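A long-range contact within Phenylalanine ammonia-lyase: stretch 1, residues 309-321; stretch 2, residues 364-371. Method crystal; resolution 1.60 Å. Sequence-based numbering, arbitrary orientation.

Stretch 1 (309-321) GSFHPFLHDVTRP
Stretch 2 (364-371) PLRTSPQW

Stretch 1 opens with the end of a 3-10 segment, Gly309 to Phe311. His312 and Pro313 follow as a turn into a short helix that includes a wider pi-type turn at 314-318. His312 (chi1 t) precedes the turn into the helix, and its side chain accepts a capping bond: Phe314 N donates to His312 ND1 at 3.0 Å. Val318 N to Pro313 O, 3.3 Å, spans the wider turn, and Arg320 N to His316 O, 2.9 Å, follows it. Thr319 (chi1 p) folds back, its OG1 donating to Phe314 O at 2.7 Å.

Stretch 2 holds two helical pieces. The first ends at Arg366. Thr367, at phi/psi -107/14, breaks it and serves as N-cap position for the second, which starts at Ser368. Trp371 N donates to Thr367 O at 2.8 Å.

The stretches run in roughly the same direction. In the register, Ser310 CA and Arg366 CA lie 5.3 Å apart. Phe311 CA and Pro369 CA lie 7.6 Å apart. The contact buries 358 Å², both sides summed.

The apolar contact centers on Phe311 and Pro369. Phe311 (chi1 -48°, chi2 -76°) leaves its backbone sideways, but its ring reaches stretch 2. Pro369, with a C-gamma exo pucker, meets the ring edge, Phe311 CD1 to Pro369 CG being 3.7 Å. Ser368 OG also lies at this edge, 3.3 Å from Phe311 CE1. That hydroxyl (chi1 p) donates within its own stretch to Leu365 O at 2.7 Å. Pro369 CG also touches His316 CE1 at 3.6 Å.

Ser310 OG (chi1 m) lies 3.6 Å from Arg366 CA and 3.7 Å from Arg366 CB. The Ser310 CA-to-CB bond points toward stretch 2. The Arg366 CA-to-CB bond points away overall, and its guanidinium is bonded elsewhere in the structure.

The His316 CA-to-CB bond (chi1 -51°, chi2 -80°) points toward stretch 2. His316 NE2 donates to Ser310 O at 2.9 Å and 165°, tying His316 back to the 3-10 segment. Gln370 NE2 lies 3.5 Å from His316 CE1. Arg320 is extended (t, t, t, chi4 -121°), and its NH1 comes 3.2 Å from Gln370 CG, which lies at the guanidinium edge.

No direct hydrogen bond joins the stretches; water does the bridging. Water 1 donates to Ser310 O at 2.9 Å and to Arg366 O at 2.8 Å. Water 1 accepts from Gln370 NE2 at 3.0 Å, a reach set by chi1 -64°, chi2 88° and chi3 -7°. Water 2 donates to Gln370 O at 2.8 Å and accepts a weak bond from Arg320 NH2 at 3.0 Å.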

# COMPACT_ATOMS: atom_id res chain seq x y z
N GLY B 309 -32.29 7.20 17.68
CA GLY B 309 -32.88 5.88 17.37
C GLY B 309 -31.88 4.91 16.73
O GLY B 309 -32.04 3.71 16.83
N SER B 310 -30.88 5.44 16.03
CA SER B 310 -29.85 4.58 15.38
C SER B 310 -29.19 3.65 16.39
O SER B 310 -28.63 2.63 16.00
CB SER B 310 -28.77 5.41 14.70
OG SER B 310 -29.31 6.18 13.68
N PHE B 311 -29.22 4.01 17.67
CA PHE B 311 -28.45 3.32 18.70
C PHE B 311 -29.32 2.48 19.63
O PHE B 311 -28.86 2.03 20.64
CB PHE B 311 -27.64 4.36 19.47
CG PHE B 311 -26.93 5.29 18.56
CD1 PHE B 311 -25.79 4.85 17.91
CD2 PHE B 311 -27.40 6.54 18.29
CE1 PHE B 311 -25.17 5.63 17.02
CE2 PHE B 311 -26.79 7.33 17.33
CZ PHE B 311 -25.67 6.89 16.72
N HIS B 312 -30.59 2.31 19.28
CA HIS B 312 -31.54 1.54 20.04
C HIS B 312 -31.11 0.08 20.14
O HIS B 312 -30.61 -0.46 19.16
CB HIS B 312 -32.90 1.63 19.35
CG HIS B 312 -34.02 1.16 20.20
ND1 HIS B 312 -34.31 -0.18 20.40
CD2 HIS B 312 -34.96 1.85 20.90
CE1 HIS B 312 -35.36 -0.28 21.18
NE2 HIS B 312 -35.77 0.94 21.50
N PRO B 313 -31.27 -0.55 21.33
CA PRO B 313 -30.87 -1.97 21.44
C PRO B 313 -31.46 -2.92 20.42
O PRO B 313 -30.85 -3.96 20.13
CB PRO B 313 -31.40 -2.40 22.81
CG PRO B 313 -31.69 -1.14 23.55
CD PRO B 313 -31.78 -0.01 22.60
N PHE B 314 -32.67 -2.66 19.91
CA PHE B 314 -33.24 -3.58 18.95
C PHE B 314 -32.33 -3.73 17.73
O PHE B 314 -32.22 -4.81 17.14
CB PHE B 314 -34.63 -3.12 18.51
CG PHE B 314 -35.29 -4.08 17.62
CD1 PHE B 314 -35.82 -5.28 18.12
CD2 PHE B 314 -35.33 -3.84 16.29
CE1 PHE B 314 -36.45 -6.20 17.25
CE2 PHE B 314 -35.94 -4.75 15.43
CZ PHE B 314 -36.46 -5.91 15.87
N LEU B 315 -31.68 -2.64 17.36
CA LEU B 315 -30.87 -2.56 16.14
C LEU B 315 -29.51 -3.17 16.28
O LEU B 315 -28.74 -3.20 15.32
CB LEU B 315 -30.74 -1.12 15.66
CG LEU B 315 -32.00 -0.50 15.05
CD1 LEU B 315 -31.79 1.00 14.81
CD2 LEU B 315 -32.34 -1.16 13.73
N HIS B 316 -29.17 -3.60 17.50
CA HIS B 316 -27.85 -4.17 17.76
C HIS B 316 -27.97 -5.47 18.57
O HIS B 316 -27.86 -6.58 18.01
CB HIS B 316 -26.98 -3.12 18.43
CG HIS B 316 -26.99 -1.82 17.70
ND1 HIS B 316 -26.22 -1.59 16.59
CD2 HIS B 316 -27.78 -0.74 17.85
CE1 HIS B 316 -26.48 -0.37 16.12
NE2 HIS B 316 -27.45 0.16 16.86
N ASP B 317 -28.29 -5.31 19.85
CA ASP B 317 -28.43 -6.44 20.78
C ASP B 317 -29.33 -7.56 20.24
O ASP B 317 -29.02 -8.76 20.38
CB ASP B 317 -28.99 -5.96 22.11
CG ASP B 317 -28.21 -4.80 22.75
OD1 ASP B 317 -27.91 -4.92 23.95
OD2 ASP B 317 -27.88 -3.78 22.09
N VAL B 318 -30.46 -7.18 19.64
CA VAL B 318 -31.42 -8.16 19.20
C VAL B 318 -31.08 -8.64 17.80
O VAL B 318 -31.12 -9.86 17.52
CB VAL B 318 -32.83 -7.59 19.18
CG1 VAL B 318 -33.80 -8.63 18.61
CG2 VAL B 318 -33.23 -7.20 20.63
N THR B 319 -30.85 -7.70 16.91
CA THR B 319 -30.82 -8.03 15.48
C THR B 319 -29.45 -8.40 14.89
O THR B 319 -29.40 -9.18 13.92
CB THR B 319 -31.42 -6.88 14.63
OG1 THR B 319 -30.81 -5.62 15.00
CG2 THR B 319 -32.91 -6.82 14.81
N ARG B 320 -28.37 -7.86 15.44
CA ARG B 320 -27.04 -8.10 14.86
C ARG B 320 -26.00 -8.10 15.98
O ARG B 320 -25.28 -7.11 16.20
CB ARG B 320 -26.71 -7.10 13.73
CG ARG B 320 -25.34 -7.38 13.06
CD ARG B 320 -25.27 -6.59 11.79
NE ARG B 320 -24.07 -6.76 10.94
CZ ARG B 320 -23.24 -5.81 10.59
NH1 ARG B 320 -23.28 -4.60 11.15
NH2 ARG B 320 -22.30 -6.09 9.69
N PRO B 321 -25.98 -9.20 16.75
CA PRO B 321 -25.35 -9.18 18.06
C PRO B 321 -23.84 -9.37 18.09
O PRO B 321 -23.35 -10.21 18.83
CB PRO B 321 -26.11 -10.28 18.83
CG PRO B 321 -26.49 -11.26 17.79
CD PRO B 321 -26.74 -10.46 16.52
N PRO B 364 -22.63 8.21 8.11
CA PRO B 364 -21.65 8.52 9.15
C PRO B 364 -22.17 8.47 10.60
O PRO B 364 -21.47 8.11 11.52
CB PRO B 364 -21.13 9.91 8.74
CG PRO B 364 -21.21 9.79 7.19
CD PRO B 364 -22.58 9.20 7.01
N LEU B 365 -23.44 8.80 10.77
CA LEU B 365 -24.10 8.71 12.06
C LEU B 365 -24.84 7.37 12.23
O LEU B 365 -24.66 6.66 13.22
CB LEU B 365 -25.09 9.88 12.18
CG LEU B 365 -24.41 11.25 12.27
CD1 LEU B 365 -25.49 12.36 12.41
CD2 LEU B 365 -23.33 11.35 13.40
N ARG B 366 -25.68 7.03 11.25
CA ARG B 366 -26.58 5.88 11.39
C ARG B 366 -25.87 4.52 11.36
O ARG B 366 -26.39 3.57 11.92
CB ARG B 366 -27.67 5.92 10.34
CG ARG B 366 -28.64 4.71 10.30
CD ARG B 366 -29.95 5.08 9.65
NE ARG B 366 -29.82 5.65 8.30
CZ ARG B 366 -30.06 5.01 7.16
NH1 ARG B 366 -30.39 3.72 7.15
NH2 ARG B 366 -29.95 5.66 6.02
N THR B 367 -24.69 4.45 10.73
CA THR B 367 -23.94 3.18 10.69
C THR B 367 -22.71 3.20 11.58
O THR B 367 -21.84 2.30 11.49
CB THR B 367 -23.51 2.77 9.23
OG1 THR B 367 -22.44 3.59 8.77
CG2 THR B 367 -24.68 2.76 8.27
N SER B 368 -22.62 4.19 12.48
CA SER B 368 -21.44 4.33 13.33
C SER B 368 -21.14 3.09 14.19
O SER B 368 -19.99 2.67 14.26
CB SER B 368 -21.46 5.66 14.10
OG SER B 368 -22.65 5.87 14.84
N PRO B 369 -22.17 2.47 14.83
CA PRO B 369 -21.79 1.25 15.64
C PRO B 369 -21.25 0.11 14.75
O PRO B 369 -20.34 -0.64 15.16
CB PRO B 369 -23.09 0.85 16.33
CG PRO B 369 -23.96 2.14 16.27
CD PRO B 369 -23.62 2.76 14.95
N GLN B 370 -21.86 -0.02 13.59
CA GLN B 370 -21.48 -1.05 12.65
C GLN B 370 -20.09 -0.75 12.07
O GLN B 370 -19.36 -1.67 11.68
CB GLN B 370 -22.55 -1.18 11.56
CG GLN B 370 -23.92 -1.63 12.02
CD GLN B 370 -24.80 -0.52 12.45
OE1 GLN B 370 -24.37 0.61 12.53
NE2 GLN B 370 -26.08 -0.83 12.69
N TRP B 371 -19.71 0.53 12.00
CA TRP B 371 -18.41 0.91 11.47
C TRP B 371 -17.32 0.78 12.56
O TRP B 371 -16.21 0.29 12.30
CB TRP B 371 -18.45 2.38 11.06
CG TRP B 371 -17.24 2.80 10.24
CD1 TRP B 371 -16.12 3.49 10.65
CD2 TRP B 371 -17.05 2.55 8.84
NE1 TRP B 371 -15.27 3.70 9.58
CE2 TRP B 371 -15.82 3.13 8.46
CE3 TRP B 371 -17.79 1.87 7.87
CZ2 TRP B 371 -15.33 3.07 7.15
CZ3 TRP B 371 -17.30 1.81 6.57
CH2 TRP B 371 -16.09 2.39 6.24
O HOH W 1 -27.71 1.57 13.45
O HOH W 2 -20.15 -4.28 10.87